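Local coordinates for protein endo-alpha-mannosidase (Bacteroides thetaiotaomicron, PDB 4ACY) that cleaves internal alpha-mannosidic linkages, probably in N-glycan-type chains, as a family 99 endo-alpha-mannosidase, a glycoside hydrolase with a TIM-barrel fold, at residues Pro161-Val164 / Arg165-Ile168; Ala201-Ala204 / Lys205-Ala208. All coordinates share one frame; numbering follows the deposited sequence.

Overall arrangement
Interactions 1 and 2 lie on two successive outer helices of the eight-stranded parallel TIM barrel: helix 161-175 links strand 148-153 to strand 189-192, and helix 200-207 links that strand to 223-227. Each contact lies within its own helix; the hydrogen bonds of interaction 1 all run i to i+4, those of interaction 2 mix i+3 and i+4, and the two centres are about 12 Å apart. The helices pack side by side: P161 CG rests 3.3 Å from E202 O, R165 CB 3.6 Å from L206 CD1, and V164 CG1 3.9 Å from L206 CD2. The centres of interactions 1 and 2 stand about 20 and 24 Å from that of the chain, and both belong to the helical layer around the barrel.

Interaction 1. Residues Pro161-Val164 / Arg165-Ile168; sequences PQTV and RENI
N167 folds its side-chain amide back over the preceding turn of helix 161-175, and ND2 of N167 gives T163 O a hydrogen bond of 2.8 Å. The backbone N of N167 donates to the same T163 O at 3.0 Å, so this oxygen is gripped twice, from opposite faces of its carbonyl plane. The amide donor sits well above that plane, 41° out of it, while the acceptor lies almost within the plane of the N167 amide. On the outer side of the helix, Q162 and E166 cross at about a right angle. Here Q162 NE2 reaches E166 OE2 at 3.2 Å along a nearly straight N-H (171°), meeting the anti side of the carboxylate. Q162 starts with CG opposite its backbone N (chi1 180°) and then bends at chi2, which swings the amide up to the glutamate. Toward helix 200-207, V164 CG1 touches I168 CD1 at 3.9 Å, and V164 also meets W203.

In the second shell, W124 NE1 binds N167 OD1, setting the amide's flip and leaving ND2 to face T163 O. T163 OG1 bonds S160 N and G158 O at the helix start. Separately, R165 ties the helix to the carbonyls of I213 and S214 through NE and NH2. The buried N167 amide thus has partners for both its oxygen and its nitrogen, whereas the exposed Q162 pairs a neutral donor with a charged acceptor, probably a weaker tie in solvent.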
ATOM      1  N   PRO A 161      -0.001  -3.521 -20.823  1.00 20.84           N
ATOM      2  CA  PRO A 161       0.761  -2.290 -21.045  1.00 21.21           C
ATOM      3  C   PRO A 161      -0.107  -1.142 -21.592  1.00 21.65           C
ATOM      4  O   PRO A 161       0.019  -0.006 -21.126  1.00 21.10           O
ATOM      5  CB  PRO A 161       1.836  -2.736 -22.039  1.00 21.69           C
ATOM      6  CG  PRO A 161       2.112  -4.167 -21.619  1.00 21.26           C
ATOM      7  CD  PRO A 161       0.760  -4.716 -21.245  1.00 21.34           C
ATOM      8  N   GLN A 162      -0.979  -1.434 -22.559  1.00 21.70           N
ATOM      9  CA  GLN A 162      -1.846  -0.407 -23.145  1.00 22.53           C
ATOM     10  C   GLN A 162      -2.838   0.194 -22.151  1.00 21.84           C
ATOM     11  O   GLN A 162      -3.010   1.404 -22.108  1.00 21.57           O
ATOM     12  CB  GLN A 162      -2.582  -0.925 -24.396  1.00 23.83           C
ATOM     13  CG  GLN A 162      -3.516   0.105 -25.065  1.00 25.70           C
ATOM     14  CD  GLN A 162      -2.802   1.405 -25.474  1.00 27.28           C
ATOM     15  OE1 GLN A 162      -1.674   1.389 -25.987  1.00 29.56           O
ATOM     16  NE2 GLN A 162      -3.462   2.531 -25.245  1.00 28.17           N
ATOM     17  N   THR A 163      -3.490  -0.637 -21.344  1.00 21.34           N
ATOM     18  CA  THR A 163      -4.497  -0.094 -20.435  1.00 20.31           C
ATOM     19  C   THR A 163      -3.817   0.579 -19.231  1.00 19.36           C
ATOM     20  O   THR A 163      -4.346   1.532 -18.664  1.00 19.35           O
ATOM     21  CB  THR A 163      -5.551  -1.136 -19.999  1.00 20.61           C
ATOM     22  OG1 THR A 163      -4.908  -2.212 -19.321  1.00 21.04           O
ATOM     23  CG2 THR A 163      -6.319  -1.685 -21.230  1.00 21.21           C
ATOM     24  N   VAL A 164      -2.628   0.106 -18.874  1.00 19.28           N
ATOM     25  CA  VAL A 164      -1.834   0.816 -17.851  1.00 18.78           C
ATOM     26  C   VAL A 164      -1.471   2.214 -18.386  1.00 18.95           C
ATOM     27  O   VAL A 164      -1.626   3.205 -17.676  1.00 18.62           O
ATOM     28  CB  VAL A 164      -0.599   0.009 -17.391  1.00 18.51           C
ATOM     29  CG1 VAL A 164       0.347   0.863 -16.522  1.00 18.29           C
ATOM     30  CG2 VAL A 164      -1.045  -1.249 -16.626  1.00 18.49           C
ATOM     31  N   ARG A 165      -1.039   2.300 -19.648  1.00 19.44           N
ATOM     32  CA  ARG A 165      -0.769   3.608 -20.257  1.00 20.03           C
ATOM     33  C   ARG A 165      -1.973   4.526 -20.140  1.00 19.80           C
ATOM     34  O   ARG A 165      -1.843   5.674 -19.735  1.00 19.20           O
ATOM     35  CB  ARG A 165      -0.339   3.489 -21.729  1.00 20.39           C
ATOM     36  CG  ARG A 165       0.357   4.765 -22.230  1.00 21.69           C
ATOM     37  CD  ARG A 165       0.693   4.690 -23.714  1.00 23.14           C
ATOM     38  NE  ARG A 165       1.781   5.609 -24.101  1.00 23.84           N
ATOM     39  CZ  ARG A 165       1.667   6.928 -24.256  1.00 23.92           C
ATOM     40  NH1 ARG A 165       0.511   7.549 -24.057  1.00 24.69           N
ATOM     41  NH2 ARG A 165       2.732   7.641 -24.605  1.00 24.15           N
ATOM     42  N   GLU A 166      -3.154   4.007 -20.466  1.00 20.15           N
ATOM     43  CA  GLU A 166      -4.372   4.813 -20.432  1.00 20.90           C
ATOM     44  C   GLU A 166      -4.658   5.316 -19.024  1.00 20.09           C
ATOM     45  O   GLU A 166      -5.145   6.439 -18.830  1.00 19.57           O
ATOM     46  CB  GLU A 166      -5.566   4.012 -20.955  1.00 22.14           C
ATOM     47  CG  GLU A 166      -5.449   3.611 -22.430  1.00 24.47           C
ATOM     48  CD  GLU A 166      -6.468   2.552 -22.848  1.00 26.46           C
ATOM     49  OE1 GLU A 166      -7.320   2.154 -22.026  1.00 28.89           O
ATOM     50  OE2 GLU A 166      -6.403   2.101 -24.005  1.00 28.17           O
ATOM     51  N   ASN A 167      -4.361   4.469 -18.041  1.00 19.72           N
ATOM     52  CA  ASN A 167      -4.545   4.852 -16.638  1.00 19.34           C
ATOM     53  C   ASN A 167      -3.555   5.885 -16.136  1.00 19.17           C
ATOM     54  O   ASN A 167      -3.930   6.769 -15.357  1.00 18.60           O
ATOM     55  CB  ASN A 167      -4.554   3.627 -15.730  1.00 19.24           C
ATOM     56  CG  ASN A 167      -5.914   2.976 -15.685  1.00 19.14           C
ATOM     57  OD1 ASN A 167      -6.760   3.348 -14.879  1.00 19.09           O
ATOM     58  ND2 ASN A 167      -6.146   2.026 -16.589  1.00 18.98           N
ATOM     59  N   ILE A 168      -2.300   5.766 -16.568  1.00 19.15           N
ATOM     60  CA  ILE A 168      -1.297   6.786 -16.286  1.00 19.44           C
ATOM     61  C   ILE A 168      -1.765   8.108 -16.888  1.00 19.96           C
ATOM     62  O   ILE A 168      -1.712   9.142 -16.231  1.00 19.52           O
ATOM     63  CB  ILE A 168       0.114   6.398 -16.815  1.00 19.15           C
ATOM     64  CG1 ILE A 168       0.625   5.145 -16.097  1.00 19.02           C
ATOM     65  CG2 ILE A 168       1.109   7.565 -16.647  1.00 18.90           C
ATOM     66  CD1 ILE A 168       1.792   4.460 -16.808  1.00 19.44           C
TER

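Interaction 2. Residues Ala201-Ala204 / Lys205-Ala208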
ATOM      1  N   ALA A 201       9.048  -8.154 -21.473  1.00 25.38           N
ATOM      2  CA  ALA A 201       9.084  -7.675 -22.857  1.00 25.52           C
ATOM      3  C   ALA A 201       7.857  -6.842 -23.224  1.00 25.69           C
ATOM      4  O   ALA A 201       7.947  -5.931 -24.046  1.00 26.47           O
ATOM      5  CB  ALA A 201       9.267  -8.842 -23.832  1.00 25.37           C
ATOM      6  N   GLU A 202       6.713  -7.159 -22.614  1.00 25.02           N
ATOM      7  CA  GLU A 202       5.499  -6.374 -22.788  1.00 24.55           C
ATOM      8  C   GLU A 202       5.591  -5.025 -22.066  1.00 22.72           C
ATOM      9  O   GLU A 202       5.209  -3.997 -22.631  1.00 22.30           O
ATOM     10  CB  GLU A 202       4.260  -7.154 -22.331  1.00 25.56           C
ATOM     11  CG  GLU A 202       3.971  -8.430 -23.157  1.00 27.50           C
ATOM     12  CD  GLU A 202       4.064  -8.197 -24.650  1.00 28.70           C
ATOM     13  OE1 GLU A 202       3.384  -7.282 -25.159  1.00 30.15           O
ATOM     14  OE2 GLU A 202       4.823  -8.934 -25.321  1.00 30.99           O
ATOM     15  N   TRP A 203       6.114  -5.033 -20.839  1.00 21.95           N
ATOM     16  CA  TRP A 203       6.358  -3.783 -20.099  1.00 20.86           C
ATOM     17  C   TRP A 203       7.308  -2.862 -20.877  1.00 21.26           C
ATOM     18  O   TRP A 203       7.131  -1.647 -20.876  1.00 21.28           O
ATOM     19  CB  TRP A 203       6.956  -4.044 -18.717  1.00 19.84           C
ATOM     20  CG  TRP A 203       5.978  -4.539 -17.685  1.00 18.99           C
ATOM     21  CD1 TRP A 203       6.074  -5.696 -16.957  1.00 18.95           C
ATOM     22  CD2 TRP A 203       4.782  -3.885 -17.242  1.00 18.35           C
ATOM     23  NE1 TRP A 203       5.004  -5.806 -16.089  1.00 18.19           N
ATOM     24  CE2 TRP A 203       4.196  -4.709 -16.246  1.00 18.18           C
ATOM     25  CE3 TRP A 203       4.140  -2.682 -17.587  1.00 18.15           C
ATOM     26  CZ2 TRP A 203       3.012  -4.364 -15.600  1.00 17.82           C
ATOM     27  CZ3 TRP A 203       2.956  -2.345 -16.940  1.00 18.12           C
ATOM     28  CH2 TRP A 203       2.398  -3.196 -15.967  1.00 17.71           C
ATOM     29  N   ALA A 204       8.312  -3.452 -21.525  1.00 21.57           N
ATOM     30  CA  ALA A 204       9.325  -2.680 -22.262  1.00 21.76           C
ATOM     31  C   ALA A 204       8.715  -1.810 -23.361  1.00 22.34           C
ATOM     32  O   ALA A 204       9.237  -0.736 -23.666  1.00 21.99           O
ATOM     33  CB  ALA A 204      10.406  -3.600 -22.819  1.00 21.94           C
ATOM     34  N   LYS A 205       7.599  -2.257 -23.936  1.00 22.84           N
ATOM     35  CA  LYS A 205       6.882  -1.462 -24.940  1.00 23.00           C
ATOM     36  C   LYS A 205       6.407  -0.126 -24.374  1.00 22.77           C
ATOM     37  O   LYS A 205       6.270   0.862 -25.096  1.00 23.52           O
ATOM     38  CB  LYS A 205       5.687  -2.242 -25.485  1.00 23.85           C
ATOM     39  CG  LYS A 205       6.096  -3.471 -26.281  1.00 25.08           C
ATOM     40  CD  LYS A 205       4.895  -4.307 -26.646  1.00 26.04           C
ATOM     41  CE  LYS A 205       5.291  -5.398 -27.624  1.00 27.09           C
ATOM     42  NZ  LYS A 205       4.115  -6.286 -27.857  1.00 28.08           N
ATOM     43  N   LEU A 206       6.134  -0.127 -23.074  1.00 21.34           N
ATOM     44  CA  LEU A 206       5.643   1.040 -22.360  1.00 20.82           C
ATOM     45  C   LEU A 206       6.775   1.840 -21.698  1.00 20.10           C
ATOM     46  O   LEU A 206       6.709   3.074 -21.645  1.00 20.12           O
ATOM     47  CB  LEU A 206       4.621   0.589 -21.294  1.00 20.77           C
ATOM     48  CG  LEU A 206       3.967   1.678 -20.454  1.00 20.88           C
ATOM     49  CD1 LEU A 206       3.150   2.571 -21.367  1.00 21.68           C
ATOM     50  CD2 LEU A 206       3.083   1.069 -19.353  1.00 20.98           C
ATOM     51  N   PHE A 207       7.811   1.148 -21.215  1.00 20.03           N
ATOM     52  CA  PHE A 207       8.822   1.778 -20.357  1.00 20.26           C
ATOM     53  C   PHE A 207      10.225   1.941 -20.968  1.00 20.86           C
ATOM     54  O   PHE A 207      11.053   2.656 -20.412  1.00 19.98           O
ATOM     55  CB  PHE A 207       8.939   1.041 -19.011  1.00 20.13           C
ATOM     56  CG  PHE A 207       7.691   1.079 -18.168  1.00 20.20           C
ATOM     57  CD1 PHE A 207       6.925   2.239 -18.062  1.00 20.21           C
ATOM     58  CD2 PHE A 207       7.303  -0.052 -17.442  1.00 20.07           C
ATOM     59  CE1 PHE A 207       5.778   2.273 -17.261  1.00 20.38           C
ATOM     60  CE2 PHE A 207       6.157  -0.022 -16.638  1.00 19.96           C
ATOM     61  CZ  PHE A 207       5.394   1.136 -16.557  1.00 20.03           C
ATOM     62  N   ALA A 208      10.515   1.252 -22.073  1.00 21.74           N
ATOM     63  CA  ALA A 208      11.775   1.494 -22.798  1.00 23.29           C
ATOM     64  C   ALA A 208      11.670   2.804 -23.571  1.00 23.81           C
ATOM     65  O   ALA A 208      10.599   3.160 -24.064  1.00 23.77           O
ATOM     66  CB  ALA A 208      12.099   0.338 -23.744  1.00 23.46           C
TER
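W203 and F207 both turn CG away from their own carbonyl carbons (chi1 -76° and -63°), and these matching torsions lay the two side chains alongside each other, pointing the same way. They sit on helix 200-207, the crossover of a beta-alpha-beta unit in the TIM barrel, and both pack on I192 of the strand before it. The ring planes are only 11° apart but slid so far that they barely overlap, with W203 CE3 3.5 Å from F207 CE2. L206 CD2 meets the edge of the indole at CZ3, while W203 NE1 is held by S195 O and F207 stacks on F224.

On another side of the helix E202, bent at chi2, curls its carboxylate toward the extended chain of K205. K205 NZ forms a salt bridge with E202 OE1 at 3.0 Å, arriving on the syn side. A methionine in place of K205 would probably leave the E202 carboxylate without this charged mate and freer to turn.

W203 O is shared by an i+3 donor, L206 N, above its carbonyl plane and an i+4 donor, F207 N, within that plane. A208 N then closes the last turn with an i+4 bond, donating to A204 O at 2.9 Å.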